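Local coordinates for Adenylate/guanylate cyclase/hydrolase, alpha/beta fold family (PDB 3MR7), which probably acts as an adenylate cyclase, this chain being the class III nucleotide cyclase catalytic domain of a longer protein, at residues G50-V53 with G59-A62; C73-Q78 with V146-T151; F113-N118 with K159-P164. All blocks are in the same frame, centred on the assembly; numbering follows the deposited sequence.

Interaction 1. Residues G50-V53 with G59-A62; sequences GQIV and GMLA
Ile52 lays its CG1 arm against the terminal methyl of Met60, modelled here as selenomethionine, with CG1 3.4 Å and CD1 3.5 Å from CE of Met60. The two side chains cross at about a right angle, and the methyl meets both carbons of the arm. A bend at the last torsion of Met60 (chi3 -82°) swings CE round to this meeting, although the side chain does not set out from its backbone in that direction. Helix 27-47 lies over this face, through Arg37 and Asp42, and Leu21 of the second subunit also packs on Met60.

Beside this pair the backbones come close. Ile52 and Ala62 form an antiparallel, non-hydrogen-bonded pair with their CA atoms 4.1 Å apart, and the small CB of Ala62 rests 3.9 Å from CA of Ile52. One step further on, Val53 N donates to Leu61 O at 2.7 Å; the bond is nearly straight, 161° at the hydrogen, and lies in the carbonyl plane. On the opposite face from Ile52 and Ala62, CB of Val53 and CB of Leu61 stand 4.3 Å apart, and both side chains also touch Ile112.

The pairing belongs to the hairpin of strands 51-56 and 59-64, an element whose connecting turn in class III cyclases carries a metal-binding aspartate. Backbone polarity is shared between two neighbours: Leu61 bonds to Val53 and Lys54 across the hairpin, Met60 and Ala62 to Ala13 and Leu11 of strand 4-15. Apolar carbon on both faces leaves the hairpin able to pack between a helix and strand 112-113.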
loop_
_atom_site.group_PDB
_atom_site.type_symbol
_atom_site.label_atom_id
_atom_site.label_comp_id
_atom_site.label_asym_id
_atom_site.label_seq_id
_atom_site.Cartn_x
_atom_site.Cartn_y
_atom_site.Cartn_z
ATOM N N GLY A 50 -19.933 -7.008 14.015
ATOM C CA GLY A 50 -19.255 -7.536 12.849
ATOM C C GLY A 50 -18.769 -8.952 13.020
ATOM O O GLY A 50 -18.811 -9.507 14.117
ATOM N N GLN A 51 -18.327 -9.536 11.915
ATOM C CA GLN A 51 -17.634 -10.813 11.937
ATOM C C GLN A 51 -16.400 -10.704 11.095
ATOM O O GLN A 51 -16.457 -10.210 9.965
ATOM C CB GLN A 51 -18.466 -11.928 11.318
ATOM C CG GLN A 51 -19.898 -11.993 11.730
ATOM C CD GLN A 51 -20.610 -13.077 10.972
ATOM O OE1 GLN A 51 -21.723 -12.883 10.486
ATOM N NE2 GLN A 51 -19.951 -14.229 10.836
ATOM N N ILE A 52 -15.288 -11.188 11.627
ATOM C CA ILE A 52 -14.127 -11.425 10.798
ATOM C C ILE A 52 -14.449 -12.524 9.796
ATOM O O ILE A 52 -15.002 -13.534 10.160
ATOM C CB ILE A 52 -12.959 -11.878 11.631
ATOM C CG1 ILE A 52 -12.392 -10.691 12.413
ATOM C CG2 ILE A 52 -11.923 -12.493 10.731
ATOM C CD1 ILE A 52 -11.801 -11.072 13.763
ATOM N N VAL A 53 -14.130 -12.310 8.529
ATOM C CA VAL A 53 -14.273 -13.339 7.516
ATOM C C VAL A 53 -12.975 -14.117 7.404
ATOM O O VAL A 53 -12.994 -15.311 7.234
ATOM C CB VAL A 53 -14.514 -12.724 6.157
ATOM C CG1 VAL A 53 -14.278 -13.763 5.074
ATOM C CG2 VAL A 53 -15.913 -12.119 6.085
ATOM N N GLY A 59 -4.190 -9.313 4.304
ATOM C CA GLY A 59 -4.698 -8.641 5.481
ATOM C C GLY A 59 -6.023 -9.227 5.916
ATOM O O GLY A 59 -6.358 -10.355 5.544
HETATM N N MSE A 60 -6.778 -8.470 6.703
HETATM C CA MSE A 60 -8.014 -8.990 7.261
HETATM C C MSE A 60 -9.279 -8.401 6.641
HETATM O O MSE A 60 -9.287 -7.291 6.137
HETATM C CB MSE A 60 -8.021 -8.807 8.766
HETATM C CG MSE A 60 -9.378 -8.467 9.313
HETATM SE SE MSE A 60 -9.211 -7.933 11.168
HETATM C CE MSE A 60 -9.153 -9.724 11.931
ATOM N N LEU A 61 -10.356 -9.162 6.698
ATOM C CA LEU A 61 -11.585 -8.797 6.021
ATOM C C LEU A 61 -12.725 -9.066 6.966
ATOM O O LEU A 61 -12.852 -10.170 7.465
ATOM C CB LEU A 61 -11.728 -9.685 4.805
ATOM C CG LEU A 61 -12.568 -9.252 3.631
ATOM C CD1 LEU A 61 -12.104 -7.931 3.175
ATOM C CD2 LEU A 61 -12.330 -10.268 2.550
ATOM N N ALA A 62 -13.554 -8.076 7.244
ATOM C CA ALA A 62 -14.657 -8.319 8.169
ATOM C C ALA A 62 -15.908 -7.738 7.586
ATOM O O ALA A 62 -15.845 -6.908 6.697
ATOM C CB ALA A 62 -14.382 -7.722 9.535
#

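Interaction 2. Residues C73-Q78 with V146-T151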
loop_
_atom_site.group_PDB
_atom_site.type_symbol
_atom_site.label_atom_id
_atom_site.label_comp_id
_atom_site.label_asym_id
_atom_site.label_seq_id
_atom_site.Cartn_x
_atom_site.Cartn_y
_atom_site.Cartn_z
ATOM N N CYS A 73 -16.701 1.263 14.063
ATOM C CA CYS A 73 -15.725 0.277 14.464
ATOM C C CYS A 73 -14.319 0.729 14.046
ATOM O O CYS A 73 -13.396 0.720 14.862
ATOM C CB CYS A 73 -16.105 -1.077 13.883
ATOM S SG CYS A 73 -14.959 -2.384 14.163
ATOM N N ALA A 74 -14.167 1.152 12.794
ATOM C CA ALA A 74 -12.870 1.660 12.293
ATOM C C ALA A 74 -12.432 2.942 13.003
ATOM O O ALA A 74 -11.253 3.163 13.268
ATOM C CB ALA A 74 -12.917 1.899 10.758
ATOM N N LEU A 75 -13.381 3.812 13.272
ATOM C CA LEU A 75 -13.044 5.030 13.948
ATOM C C LEU A 75 -12.583 4.705 15.375
ATOM O O LEU A 75 -11.657 5.323 15.876
ATOM C CB LEU A 75 -14.244 5.963 13.928
ATOM C CG LEU A 75 -14.405 6.719 12.615
ATOM C CD1 LEU A 75 -15.741 7.413 12.597
ATOM C CD2 LEU A 75 -13.287 7.735 12.447
ATOM N N GLU A 76 -13.230 3.718 16.001
ATOM C CA GLU A 76 -12.925 3.281 17.363
ATOM C C GLU A 76 -11.508 2.768 17.442
ATOM O O GLU A 76 -10.721 3.165 18.316
ATOM C CB GLU A 76 -13.869 2.165 17.794
ATOM C CG GLU A 76 -13.806 1.841 19.281
ATOM C CD GLU A 76 -14.616 0.583 19.688
ATOM O OE1 GLU A 76 -15.603 0.231 18.993
ATOM O OE2 GLU A 76 -14.262 -0.049 20.718
ATOM N N ILE A 77 -11.202 1.865 16.520
ATOM C CA ILE A 77 -9.862 1.352 16.339
ATOM C C ILE A 77 -8.779 2.416 16.063
ATOM O O ILE A 77 -7.791 2.481 16.779
ATOM C CB ILE A 77 -9.861 0.326 15.210
ATOM C CG1 ILE A 77 -10.781 -0.831 15.586
ATOM C CG2 ILE A 77 -8.429 -0.168 14.926
ATOM C CD1 ILE A 77 -10.854 -1.915 14.544
ATOM N N GLN A 78 -8.968 3.233 15.027
ATOM C CA GLN A 78 -7.982 4.219 14.622
ATOM C C GLN A 78 -7.751 5.302 15.674
ATOM O O GLN A 78 -6.631 5.720 15.895
ATOM C CB GLN A 78 -8.372 4.844 13.284
ATOM C CG GLN A 78 -8.382 3.866 12.154
ATOM C CD GLN A 78 -7.012 3.215 11.961
ATOM O OE1 GLN A 78 -6.460 2.620 12.896
ATOM N NE2 GLN A 78 -6.455 3.327 10.740
ATOM N N VAL A 146 -21.871 10.320 11.605
ATOM C CA VAL A 146 -20.583 10.422 12.257
ATOM C C VAL A 146 -20.144 11.880 12.244
ATOM O O VAL A 146 -20.153 12.510 11.193
ATOM C CB VAL A 146 -19.552 9.561 11.499
ATOM C CG1 VAL A 146 -18.169 9.805 12.024
ATOM C CG2 VAL A 146 -19.904 8.086 11.596
ATOM N N SER A 147 -19.754 12.418 13.396
ATOM C CA SER A 147 -19.267 13.807 13.462
ATOM C C SER A 147 -17.927 14.003 12.764
ATOM O O SER A 147 -17.641 15.086 12.241
ATOM C CB SER A 147 -19.139 14.262 14.909
ATOM O OG SER A 147 -18.779 13.151 15.703
ATOM N N GLU A 148 -17.101 12.962 12.777
ATOM C CA GLU A 148 -15.796 12.998 12.134
ATOM C C GLU A 148 -15.909 13.340 10.648
ATOM O O GLU A 148 -16.758 12.797 9.934
ATOM C CB GLU A 148 -15.073 11.672 12.316
ATOM C CG GLU A 148 -14.520 11.443 13.698
ATOM C CD GLU A 148 -15.471 10.721 14.605
ATOM O OE1 GLU A 148 -16.696 10.914 14.457
ATOM O OE2 GLU A 148 -14.991 9.959 15.471
ATOM N N PRO A 149 -15.057 14.261 10.181
ATOM C CA PRO A 149 -15.087 14.753 8.801
ATOM C C PRO A 149 -14.281 13.896 7.812
ATOM O O PRO A 149 -13.251 13.318 8.151
ATOM C CB PRO A 149 -14.441 16.130 8.927
ATOM C CG PRO A 149 -13.458 15.964 10.042
ATOM C CD PRO A 149 -14.084 14.996 11.013
ATOM N N PHE A 150 -14.765 13.842 6.577
ATOM C CA PHE A 150 -14.078 13.156 5.500
ATOM C C PHE A 150 -13.791 14.119 4.389
ATOM O O PHE A 150 -14.489 15.100 4.232
ATOM C CB PHE A 150 -14.934 12.017 4.953
ATOM C CG PHE A 150 -14.935 10.828 5.828
ATOM C CD1 PHE A 150 -14.218 9.705 5.481
ATOM C CD2 PHE A 150 -15.595 10.861 7.043
ATOM C CE1 PHE A 150 -14.196 8.613 6.304
ATOM C CE2 PHE A 150 -15.570 9.790 7.867
ATOM C CZ PHE A 150 -14.865 8.650 7.505
ATOM N N THR A 151 -12.776 13.797 3.603
ATOM C CA THR A 151 -12.349 14.608 2.508
ATOM C C THR A 151 -12.343 13.824 1.204
ATOM O O THR A 151 -11.722 12.774 1.126
ATOM C CB THR A 151 -10.927 14.976 2.745
ATOM O OG1 THR A 151 -10.863 15.741 3.944
ATOM C CG2 THR A 151 -10.388 15.765 1.566
#
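Leu75 and Val146 reach toward each other tip to tip, bringing CD1 of Leu75 to 3.5 Å from CG1 of Val146. This is the tight part of the contact, a purely apolar meeting between helix 67-84 and the loop that follows helix 136-142. Leu75 is buried, supported from the sheet side by Ile132 and Trp170. For Val146, the trans placement of CG1 relative to the backbone N (chi1 172°) presents that methyl to the leucine.

The other half is looser. Glu148 comes at Leu75 from the opposite direction and turns aside at chi2 (92°), which lays its carboxylate beside the leucine methyls: CD of Glu148 is 3.9 Å from CD1 of Leu75, and CG is 4.1 Å from CD2. Its carboxylate oxygens have partners of their own. OE2 accepts a hydrogen bond from NE2 of Gln79, further along the same helix, and OE1 takes a weak one of 3.3 Å from OG of solvent-exposed Ser147. Replacing Glu148 by an alanine would probably leave the methyls of Leu75 less covered and the Gln79 amide without its carboxylate mate.

The glutamate therefore works in two ways. Its carbon chain and carboxylate lie beside a leucine, while OE2 ties the loop to the helix through Gln79 and OE1 bonds weakly back to its own loop; dispersion anchors one side of the contact and hydrogen bonding its more open edge.

Interaction 3. Residues F113-N118 with K159-P164; sequences FGDAVN and KNITRP
Ile161 meets Asp115 and Asn118 at the start of helix 115-126, on a segment that begins at exposed Lys159. There NZ of Lys159 makes a long, weak ion pair with Glu128 of the second subunit. Asn160 comes next with a positive phi of 73°, the left-handed conformation, in the turn between strands 151-158 and 161-170.

The turn delivers Ile161, the buried member of the contact. Its side chain heads for the helix, and with CG1 anti to the carbonyl carbon (chi1 -75°) that branch runs alongside the aspartate. The two side chains slide past one another in opposite directions, leaving CG1 of Ile161 4.0 Å from OD2 of Asp115. At the end of the branch, CD1 of Ile161 approaches CB of Asn118 at 4.4 Å, nearly one helical turn further on. Both meetings are van der Waals contacts with the carbon or oxygen of polar residues, and no hydrogen bond crosses between the segments. The carbonyl oxygen of Ile161 is occupied elsewhere, by NZ of Lys157. Beyond it, Thr162 and Arg163 turn the corner of the chain and Pro164 carries it away from the helix.

The helix itself starts from Gly114 at the N-cap position, where Val117 N bonds to Gly114 O at 2.9 Å, and its inner side, Ala116 and Val117, packs on Ile105 of strand 96-107. The sequence FGDAVN is typical of the class III cyclase catalytic domain. Asn118 matches the asparagine that lies in the active site of well-studied relatives and probably has a like place here; Ile161, just after the hairpin turn at Lys159 and Asn160, packs beside the start of that helix.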
loop_
_atom_site.group_PDB
_atom_site.type_symbol
_atom_site.label_atom_id
_atom_site.label_comp_id
_atom_site.label_asym_id
_atom_site.label_seq_id
_atom_site.Cartn_x
_atom_site.Cartn_y
_atom_site.Cartn_z
ATOM N N PHE A 113 -17.514 -12.801 -1.656
ATOM C CA PHE A 113 -17.123 -12.653 -3.054
ATOM C C PHE A 113 -17.823 -11.473 -3.708
ATOM O O PHE A 113 -18.947 -11.126 -3.354
ATOM C CB PHE A 113 -17.457 -13.916 -3.861
ATOM C CG PHE A 113 -16.880 -15.188 -3.293
ATOM C CD1 PHE A 113 -15.836 -15.845 -3.935
ATOM C CD2 PHE A 113 -17.394 -15.754 -2.132
ATOM C CE1 PHE A 113 -15.301 -17.048 -3.422
ATOM C CE2 PHE A 113 -16.856 -16.948 -1.618
ATOM C CZ PHE A 113 -15.813 -17.587 -2.267
ATOM N N GLY A 114 -17.149 -10.869 -4.678
ATOM C CA GLY A 114 -17.734 -9.819 -5.490
ATOM C C GLY A 114 -16.836 -8.611 -5.636
ATOM O O GLY A 114 -15.954 -8.380 -4.793
ATOM N N ASP A 115 -17.061 -7.838 -6.694
ATOM C CA ASP A 115 -16.389 -6.563 -6.858
ATOM C C ASP A 115 -16.340 -5.807 -5.541
ATOM O O ASP A 115 -15.266 -5.426 -5.089
ATOM C CB ASP A 115 -17.132 -5.701 -7.863
ATOM C CG ASP A 115 -16.992 -6.196 -9.274
ATOM O OD1 ASP A 115 -16.362 -7.255 -9.456
ATOM O OD2 ASP A 115 -17.509 -5.522 -10.199
ATOM N N ALA A 116 -17.497 -5.592 -4.916
ATOM C CA ALA A 116 -17.518 -4.798 -3.696
ATOM C C ALA A 116 -16.450 -5.219 -2.678
ATOM O O ALA A 116 -15.935 -4.389 -1.965
ATOM C CB ALA A 116 -18.909 -4.743 -3.065
ATOM N N VAL A 117 -16.088 -6.483 -2.627
ATOM C CA VAL A 117 -15.024 -6.907 -1.720
ATOM C C VAL A 117 -13.651 -6.412 -2.209
ATOM O O VAL A 117 -12.845 -5.873 -1.442
ATOM C CB VAL A 117 -15.010 -8.435 -1.590
ATOM C CG1 VAL A 117 -13.909 -8.888 -0.634
ATOM C CG2 VAL A 117 -16.378 -8.926 -1.123
ATOM N N ASN A 118 -13.399 -6.589 -3.500
ATOM C CA ASN A 118 -12.173 -6.115 -4.122
ATOM C C ASN A 118 -11.963 -4.634 -3.895
ATOM O O ASN A 118 -10.855 -4.172 -3.685
ATOM C CB ASN A 118 -12.165 -6.451 -5.611
ATOM C CG ASN A 118 -11.929 -7.932 -5.863
ATOM O OD1 ASN A 118 -11.970 -8.728 -4.933
ATOM N ND2 ASN A 118 -11.661 -8.304 -7.107
ATOM N N LYS A 159 -8.221 -2.698 -9.914
ATOM C CA LYS A 159 -7.880 -3.761 -10.852
ATOM C C LYS A 159 -9.135 -4.557 -11.271
ATOM O O LYS A 159 -9.868 -5.052 -10.418
ATOM C CB LYS A 159 -6.796 -4.647 -10.226
ATOM C CG LYS A 159 -6.767 -6.079 -10.725
ATOM C CD LYS A 159 -5.445 -6.421 -11.408
ATOM C CE LYS A 159 -4.982 -7.840 -11.098
ATOM N NZ LYS A 159 -4.713 -7.981 -9.623
ATOM N N ASN A 160 -9.410 -4.633 -12.573
ATOM C CA ASN A 160 -10.530 -5.447 -13.102
ATOM C C ASN A 160 -11.944 -4.893 -12.865
ATOM O O ASN A 160 -12.949 -5.548 -13.157
ATOM C CB ASN A 160 -10.442 -6.891 -12.600
ATOM C CG ASN A 160 -9.096 -7.517 -12.873
ATOM O OD1 ASN A 160 -8.584 -8.303 -12.075
ATOM N ND2 ASN A 160 -8.499 -7.153 -13.999
ATOM N N ILE A 161 -12.015 -3.690 -12.320
ATOM C CA ILE A 161 -13.257 -2.958 -12.261
ATOM C C ILE A 161 -13.116 -1.831 -13.290
ATOM O O ILE A 161 -12.187 -1.026 -13.253
ATOM C CB ILE A 161 -13.572 -2.445 -10.814
ATOM C CG1 ILE A 161 -14.053 -3.590 -9.915
ATOM C CG2 ILE A 161 -14.644 -1.340 -10.812
ATOM C CD1 ILE A 161 -12.968 -4.450 -9.395
ATOM N N THR A 162 -14.029 -1.797 -14.240
ATOM C CA THR A 162 -13.942 -0.813 -15.294
ATOM C C THR A 162 -14.215 0.600 -14.761
ATOM O O THR A 162 -13.425 1.513 -15.010
ATOM C CB THR A 162 -14.862 -1.188 -16.464
ATOM O OG1 THR A 162 -15.669 -2.320 -16.093
ATOM C CG2 THR A 162 -14.021 -1.554 -17.682
ATOM N N ARG A 163 -15.305 0.780 -14.013
ATOM C CA ARG A 163 -15.620 2.091 -13.420
ATOM C C ARG A 163 -14.839 2.371 -12.137
ATOM O O ARG A 163 -15.005 1.674 -11.143
ATOM C CB ARG A 163 -17.108 2.210 -13.084
ATOM C CG ARG A 163 -18.045 2.136 -14.248
ATOM C CD ARG A 163 -19.274 2.961 -13.976
ATOM N NE ARG A 163 -19.769 3.533 -15.219
ATOM C CZ ARG A 163 -20.467 2.838 -16.104
ATOM N NH1 ARG A 163 -20.746 1.561 -15.860
ATOM N NH2 ARG A 163 -20.896 3.412 -17.220
ATOM N N PRO A 164 -14.010 3.415 -12.144
ATOM C CA PRO A 164 -13.321 3.898 -10.942
ATOM C C PRO A 164 -14.275 4.338 -9.820
ATOM O O PRO A 164 -15.447 4.601 -10.067
ATOM C CB PRO A 164 -12.538 5.102 -11.461
ATOM C CG PRO A 164 -13.192 5.474 -12.739
ATOM C CD PRO A 164 -13.620 4.177 -13.334
#

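How the interactions relate
The three contacts tie different parts of one cyclase domain together. Interactions 1 and 3 touch directly, with CD2 of Leu61 3.8 Å from CG1 of Val117, although their centres are about 18 Å apart; the hairpin and the start of helix 115-126 thus share apolar packing. Interaction 2 lies apart, its nearest atoms about 7 Å from interaction 1 and about 14 Å from interaction 3. Along the chain, strand 59-64 leads into helix 67-84 and so from interaction 1 to interaction 2, whereas interactions 2 and 3 alternate their segments. By analogy with relatives, interactions 1 and 3 are probably nearer the nucleotide site than interaction 2.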